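Local coordinates for alpha-ketoglutarate-dependent non-heme iron oxygenase EasH (Aspergillus japonicus, PDB 5M0T) that oxidises an ergot-alkaloid intermediate on the way to cycloclavine, using non-haem iron(II) and 2-oxoglutarate as cosubstrate, at the interface of chains A and B. Residues are numbered along the deposited sequence; one frame, centred on the assembly and turned at random. Chains: chain A/B, Alpha-ketoglutarate-dependent non-heme iron oxygenase EasH.

The interface of chains A and B. Residues chain A 108-109, 233, 266-267, 269; chain B 136-137, 139-140.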
loop_
_atom_site.group_PDB
_atom_site.type_symbol
_atom_site.label_atom_id
_atom_site.label_comp_id
_atom_site.label_asym_id
_atom_site.label_seq_id
_atom_site.Cartn_x
_atom_site.Cartn_y
_atom_site.Cartn_z
ATOM N N GLU A 108 -7.622 6.177 -12.695
ATOM C CA GLU A 108 -8.188 6.048 -11.360
ATOM C C GLU A 108 -7.156 6.167 -10.239
ATOM O O GLU A 108 -7.507 6.619 -9.151
ATOM C CB GLU A 108 -8.959 4.728 -11.221
ATOM C CG GLU A 108 -10.168 4.595 -12.153
ATOM C CD GLU A 108 -10.639 3.148 -12.348
ATOM O OE1 GLU A 108 -9.817 2.253 -12.731
ATOM O OE2 GLU A 108 -11.858 2.919 -12.146
ATOM N N SER A 109 -5.898 5.793 -10.487
ATOM C CA SER A 109 -4.863 5.796 -9.425
ATOM C C SER A 109 -3.736 6.826 -9.528
ATOM O O SER A 109 -3.269 7.294 -8.491
ATOM C CB SER A 109 -4.239 4.416 -9.320
ATOM O OG SER A 109 -5.251 3.475 -9.039
ATOM N N GLN A 233 -1.584 3.184 -4.617
ATOM C CA GLN A 233 -2.387 3.270 -3.381
ATOM C C GLN A 233 -2.451 1.940 -2.591
ATOM O O GLN A 233 -2.770 1.964 -1.406
ATOM C CB GLN A 233 -3.808 3.766 -3.661
ATOM C CG GLN A 233 -4.715 2.738 -4.328
ATOM C CD GLN A 233 -6.022 3.344 -4.840
ATOM O OE1 GLN A 233 -6.721 4.046 -4.111
ATOM N NE2 GLN A 233 -6.361 3.064 -6.098
ATOM N N ALA A 266 -0.567 9.359 -5.633
ATOM C CA ALA A 266 -1.884 8.730 -5.718
ATOM C C ALA A 266 -2.872 9.828 -6.066
ATOM O O ALA A 266 -3.307 10.555 -5.175
ATOM C CB ALA A 266 -2.244 8.081 -4.389
ATOM N N LYS A 267 -3.190 9.969 -7.358
ATOM C CA LYS A 267 -4.014 11.092 -7.880
ATOM C C LYS A 267 -3.688 12.431 -7.222
ATOM O O LYS A 267 -4.572 13.101 -6.701
ATOM C CB LYS A 267 -5.520 10.823 -7.724
ATOM C CG LYS A 267 -6.092 9.666 -8.535
ATOM C CD LYS A 267 -5.922 9.762 -10.051
ATOM C CE LYS A 267 -6.717 10.876 -10.714
ATOM N NZ LYS A 267 -6.570 10.719 -12.192
ATOM N N VAL A 269 -1.780 12.928 -4.528
ATOM C CA VAL A 269 -1.433 12.742 -3.124
ATOM C C VAL A 269 -0.065 12.091 -3.114
ATOM O O VAL A 269 0.090 11.009 -3.658
ATOM C CB VAL A 269 -2.434 11.792 -2.385
ATOM C CG1 VAL A 269 -2.120 11.727 -0.890
ATOM C CG2 VAL A 269 -3.890 12.189 -2.609
ATOM N N ASP B 136 -9.814 10.889 2.043
ATOM C CA ASP B 136 -9.582 11.457 0.709
ATOM C C ASP B 136 -8.112 11.433 0.253
ATOM O O ASP B 136 -7.828 11.733 -0.884
ATOM C CB ASP B 136 -10.217 12.850 0.576
ATOM C CG ASP B 136 -11.768 12.781 0.572
ATOM O OD1 ASP B 136 -12.354 11.897 -0.092
ATOM O OD2 ASP B 136 -12.420 13.613 1.229
ATOM N N GLY B 137 -7.195 11.040 1.137
ATOM C CA GLY B 137 -5.837 10.679 0.747
ATOM C C GLY B 137 -5.705 9.391 -0.052
ATOM O O GLY B 137 -4.655 9.156 -0.645
ATOM N N PRO B 139 -7.394 7.278 -3.198
ATOM C CA PRO B 139 -8.361 7.535 -4.290
ATOM C C PRO B 139 -9.613 6.632 -4.349
ATOM O O PRO B 139 -10.696 7.117 -4.634
ATOM C CB PRO B 139 -7.516 7.366 -5.565
ATOM C CG PRO B 139 -6.123 7.641 -5.129
ATOM C CD PRO B 139 -6.014 7.166 -3.711
ATOM N N ILE B 140 -9.463 5.337 -4.117
ATOM C CA ILE B 140 -10.620 4.436 -4.079
ATOM C C ILE B 140 -11.633 4.833 -2.986
ATOM O O ILE B 140 -12.822 4.718 -3.201
ATOM C CB ILE B 140 -10.200 2.949 -3.966
ATOM C CG1 ILE B 140 -11.403 1.996 -4.092
ATOM C CG2 ILE B 140 -9.512 2.648 -2.643
ATOM C CD1 ILE B 140 -12.309 2.246 -5.281
#
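A:Gln233 holds CG in the crowded position between its backbone N and carbonyl carbon (chi1 74°) and is extended beyond CG, so its amide reaches tip to tip toward B:Pro139 at the start of helix 139-144. There the side-chain carbonyl oxygen OE1 accepts the backbone N-H of B:Ile140 at 3.0 Å from N. The bond is nearly straight, 166° at the hydrogen, and lies in the amide plane on a lone pair. It thus caps a first-turn N-H of the partner's helix, whose positive end would probably favour a carbonyl oxygen here. The methyl CG2 of B:Ile140 lies beside the same OE1 at 3.4 Å.

B:Pro139 is the centre of the patch, with 92 Å² of its surface hidden by chain A. The ring packs against a mixed surface: CD meets the methyl CB of A:Ala266 at 3.9 Å and also lies against OE1 of A:Gln233, while CG meets CG of A:Lys267, whose chain crosses it obliquely and bends at chi2 and chi3. The backbone O of A:Glu108 faces ring atom CB at 3.7 Å. This is part of a two-fold symmetric interface between identical chains, possibly a dimer contact, and its twin exchanges the chains. Alongside, A:Val269 sets CG1 anti to its backbone N (chi1 -174°) and turns both methyls to the carbonyl oxygen of B:Gly137, which lies 3.6 Å from CG1 and 3.7 Å from CG2.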